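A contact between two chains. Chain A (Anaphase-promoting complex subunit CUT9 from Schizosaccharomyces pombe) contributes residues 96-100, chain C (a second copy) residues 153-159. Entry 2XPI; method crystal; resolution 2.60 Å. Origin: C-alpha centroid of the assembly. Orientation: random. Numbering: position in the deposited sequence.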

ATOM      1  N   MET A  96       1.540  -6.860  15.520  1.00 40.45           N
ATOM      2  CA  MET A  96       0.287  -6.309  15.971  1.00 40.34           C
ATOM      3  C   MET A  96       0.380  -4.802  16.084  1.00 41.45           C
ATOM      4  O   MET A  96      -0.604  -4.111  15.888  1.00 45.45           O
ATOM      5  CB  MET A  96      -0.051  -6.908  17.330  1.00 42.78           C
ATOM      6  CG  MET A  96      -1.352  -7.690  17.406  1.00 43.93           C
ATOM      7  SD  MET A  96      -1.410  -9.292  16.603  1.00 70.31           S
ATOM      8  CE  MET A  96      -1.573  -8.785  14.911  1.00 32.70           C
ATOM      9  N   GLN A  97       1.558  -4.284  16.409  1.00 39.93           N
ATOM     10  CA  GLN A  97       1.714  -2.852  16.605  1.00 39.77           C
ATOM     11  C   GLN A  97       2.249  -2.173  15.355  1.00 40.81           C
ATOM     12  O   GLN A  97       2.549  -0.971  15.373  1.00 40.32           O
ATOM     13  CB  GLN A  97       2.632  -2.561  17.773  1.00 40.13           C
ATOM     14  CG  GLN A  97       2.091  -2.971  19.118  1.00 40.99           C
ATOM     15  CD  GLN A  97       2.790  -2.223  20.228  1.00 42.24           C
ATOM     16  OE1 GLN A  97       3.335  -2.814  21.169  1.00 42.10           O
ATOM     17  NE2 GLN A  97       2.805  -0.906  20.109  1.00 41.49           N
ATOM     18  N   GLN A  98       2.355  -2.945  14.271  1.00 39.95           N
ATOM     19  CA  GLN A  98       2.767  -2.410  12.975  1.00 41.75           C
ATOM     20  C   GLN A  98       4.129  -1.769  13.055  1.00 43.38           C
ATOM     21  O   GLN A  98       4.419  -0.798  12.359  1.00 44.48           O
ATOM     22  CB  GLN A  98       1.747  -1.410  12.446  1.00 43.97           C
ATOM     23  CG  GLN A  98       0.352  -1.974  12.411  1.00 46.87           C
ATOM     24  CD  GLN A  98      -0.677  -0.963  11.958  1.00 51.88           C
ATOM     25  OE1 GLN A  98      -0.928  -0.809  10.761  1.00 52.72           O
ATOM     26  NE2 GLN A  98      -1.283  -0.266  12.916  1.00 54.71           N
ATOM     27  N   GLN A  99       4.955  -2.321  13.929  1.00 44.27           N
ATOM     28  CA  GLN A  99       6.359  -1.987  13.968  1.00 45.64           C
ATOM     29  C   GLN A  99       7.053  -3.104  13.215  1.00 47.24           C
ATOM     30  O   GLN A  99       7.462  -4.106  13.790  1.00 49.44           O
ATOM     31  CB  GLN A  99       6.804  -1.881  15.405  1.00 46.12           C
ATOM     32  CG  GLN A  99       6.189  -0.654  16.075  1.00 50.93           C
ATOM     33  CD  GLN A  99       6.460  -0.563  17.572  1.00 56.24           C
ATOM     34  OE1 GLN A  99       7.409  -1.158  18.095  1.00 56.51           O
ATOM     35  NE2 GLN A  99       5.629   0.202  18.267  1.00 60.15           N
ATOM     36  N   TYR A 100       7.151  -2.931  11.902  1.00 46.67           N
ATOM     37  CA  TYR A 100       7.533  -4.012  10.998  1.00 43.73           C
ATOM     38  C   TYR A 100       9.041  -4.227  10.864  1.00 42.67           C
ATOM     39  O   TYR A 100       9.487  -5.347  10.564  1.00 42.82           O
ATOM     40  CB  TYR A 100       6.904  -3.793   9.614  1.00 42.19           C
ATOM     41  CG  TYR A 100       5.402  -3.832   9.652  1.00 40.08           C
ATOM     42  CD1 TYR A 100       4.750  -4.876  10.280  1.00 38.18           C
ATOM     43  CD2 TYR A 100       4.628  -2.824   9.070  1.00 40.25           C
ATOM     44  CE1 TYR A 100       3.379  -4.937  10.331  1.00 38.76           C
ATOM     45  CE2 TYR A 100       3.238  -2.875   9.117  1.00 39.52           C
ATOM     46  CZ  TYR A 100       2.621  -3.941   9.745  1.00 40.69           C
ATOM     47  OH  TYR A 100       1.245  -4.030   9.829  1.00 42.34           O
TER
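Chain C 153-159: RYLAAFC

Residues 153-159 of chain C form one continuous piece of α-helix, part of a longer helix that extends in both directions, and they lie against a short non-helical link in chain A. The helical character of the chain C segment is carried by i to i+4 backbone hydrogen bonds, among them Phe158(C) N to Tyr154(C) O at 2.8 Å. Tyr154(C) and Phe158(C), one turn apart, both direct their CA-to-CB bonds toward chain A, with chi1 in the t well, while Ala156(C) and Ala157(C) remain out of reach. The register runs in the same sense along both stretches: Gln97(A) CA is nearest to Leu155(C) CA at 8.2 Å, and Gln98(A) CA to Phe158(C) CA at 9.2 Å. These separations leave the backbones well apart, so the contact, which buries 263 Å² in total, is built mainly by long side chains.

Along chain A, Met96(A) is still helical and makes no contact. Gln97(A) is the first residue to leave helical geometry, and its carbonyl provides the strongest polar anchor of the contact. Tyr154(C) OH donates a hydrogen bond to Gln97(A) O at 2.8 Å, joining a side chain of one copy to the backbone of the other. The side chain of Gln97(A) also lies over one face of the Tyr154(C) ring, although the orientation of its terminal amide is uncertain.

Gln98(A), with phi/psi of 59/32°, adopts a left-handed backbone conformation. Its CA-to-CB bond points toward chain C, and its side chain, m at chi1 and t at chi2, extends to the ring of Phe158(C). Gln98(A) NE2 sits over one face of that ring, 3.6 Å from Phe158(C) CE1, and is 3.8 Å from Leu155(C) CD1. The amide end thus packs against both an aromatic ring and an aliphatic methyl group, with no hydrogen bond to either stretch partner.

Gln99(A) occupies the N-cap position before the next helix. Its CA-to-CB bond points sideways, but the end of the side chain comes nearer to chain C, where Gln99(A) NE2 donates a weak hydrogen bond to Tyr154(C) OH at 3.4 Å. The N-H...O angle of 167° is favourable; the length is what makes the bond weak. The tyrosine hydroxyl therefore acts as donor to Gln97(A) and acceptor from Gln99(A), linking two residues of the chain A turn through one atom. Tyr100(A), where chain A becomes helical again, buries no surface against this segment.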

ATOM      1  N   ARG C 153      -5.234   4.848  22.354  1.00 51.25           N
ATOM      2  CA  ARG C 153      -4.485   6.094  22.232  1.00 49.94           C
ATOM      3  C   ARG C 153      -3.312   5.907  21.279  1.00 47.37           C
ATOM      4  O   ARG C 153      -3.045   6.754  20.433  1.00 48.13           O
ATOM      5  CB  ARG C 153      -4.001   6.573  23.601  1.00 53.96           C
ATOM      6  CG  ARG C 153      -3.101   7.802  23.566  1.00 57.05           C
ATOM      7  CD  ARG C 153      -2.805   8.346  24.975  1.00 62.17           C
ATOM      8  NE  ARG C 153      -3.377   9.681  25.131  1.00 68.33           N
ATOM      9  CZ  ARG C 153      -4.484   9.947  25.820  1.00 74.06           C
ATOM     10  NH1 ARG C 153      -5.120   8.973  26.455  1.00 76.25           N
ATOM     11  NH2 ARG C 153      -4.951  11.191  25.892  1.00 76.88           N
ATOM     12  N   TYR C 154      -2.615   4.787  21.417  1.00 44.89           N
ATOM     13  CA  TYR C 154      -1.526   4.476  20.519  1.00 44.87           C
ATOM     14  C   TYR C 154      -2.015   4.414  19.068  1.00 46.00           C
ATOM     15  O   TYR C 154      -1.451   5.071  18.196  1.00 44.51           O
ATOM     16  CB  TYR C 154      -0.855   3.149  20.900  1.00 44.30           C
ATOM     17  CG  TYR C 154       0.112   2.665  19.841  1.00 43.43           C
ATOM     18  CD1 TYR C 154       1.320   3.306  19.637  1.00 45.30           C
ATOM     19  CD2 TYR C 154      -0.192   1.584  19.043  1.00 43.40           C
ATOM     20  CE1 TYR C 154       2.205   2.882  18.669  1.00 46.40           C
ATOM     21  CE2 TYR C 154       0.681   1.149  18.059  1.00 44.12           C
ATOM     22  CZ  TYR C 154       1.880   1.804  17.873  1.00 46.95           C
ATOM     23  OH  TYR C 154       2.766   1.370  16.903  1.00 47.68           O
ATOM     24  N   LEU C 155      -3.063   3.626  18.819  1.00 46.96           N
ATOM     25  CA  LEU C 155      -3.531   3.366  17.455  1.00 44.45           C
ATOM     26  C   LEU C 155      -4.087   4.634  16.781  1.00 44.79           C
ATOM     27  O   LEU C 155      -3.821   4.885  15.596  1.00 42.91           O
ATOM     28  CB  LEU C 155      -4.540   2.212  17.418  1.00 42.30           C
ATOM     29  CG  LEU C 155      -5.027   1.742  16.036  1.00 40.03           C
ATOM     30  CD1 LEU C 155      -3.869   1.500  15.079  1.00 35.52           C
ATOM     31  CD2 LEU C 155      -5.895   0.485  16.169  1.00 40.28           C
ATOM     32  N   ALA C 156      -4.826   5.442  17.542  1.00 45.19           N
ATOM     33  CA  ALA C 156      -5.325   6.729  17.042  1.00 44.39           C
ATOM     34  C   ALA C 156      -4.151   7.633  16.642  1.00 49.87           C
ATOM     35  O   ALA C 156      -4.168   8.276  15.579  1.00 51.49           O
ATOM     36  CB  ALA C 156      -6.193   7.406  18.075  1.00 40.13           C
ATOM     37  N   ALA C 157      -3.125   7.658  17.491  1.00 50.89           N
ATOM     38  CA  ALA C 157      -1.961   8.494  17.253  1.00 50.57           C
ATOM     39  C   ALA C 157      -1.224   7.960  16.050  1.00 50.20           C
ATOM     40  O   ALA C 157      -0.654   8.716  15.276  1.00 52.26           O
ATOM     41  CB  ALA C 157      -1.058   8.506  18.470  1.00 51.52           C
ATOM     42  N   PHE C 158      -1.249   6.642  15.895  1.00 49.70           N
ATOM     43  CA  PHE C 158      -0.603   5.986  14.771  1.00 47.95           C
ATOM     44  C   PHE C 158      -1.275   6.426  13.484  1.00 49.05           C
ATOM     45  O   PHE C 158      -0.621   6.571  12.451  1.00 48.36           O
ATOM     46  CB  PHE C 158      -0.705   4.473  14.919  1.00 46.68           C
ATOM     47  CG  PHE C 158      -0.084   3.702  13.777  1.00 49.28           C
ATOM     48  CD1 PHE C 158      -0.744   3.571  12.564  1.00 50.24           C
ATOM     49  CD2 PHE C 158       1.140   3.082  13.928  1.00 49.58           C
ATOM     50  CE1 PHE C 158      -0.177   2.865  11.525  1.00 48.85           C
ATOM     51  CE2 PHE C 158       1.704   2.370  12.892  1.00 48.65           C
ATOM     52  CZ  PHE C 158       1.044   2.261  11.689  1.00 47.68           C
ATOM     53  N   CYS C 159      -2.587   6.645  13.553  1.00 49.86           N
ATOM     54  CA  CYS C 159      -3.350   6.984  12.360  1.00 50.08           C
ATOM     55  C   CYS C 159      -3.125   8.429  11.977  1.00 52.67           C
ATOM     56  O   CYS C 159      -2.971   8.743  10.799  1.00 54.01           O
ATOM     57  CB  CYS C 159      -4.843   6.694  12.547  1.00 48.75           C
ATOM     58  SG  CYS C 159      -5.239   4.927  12.521  1.00 55.99           S
TER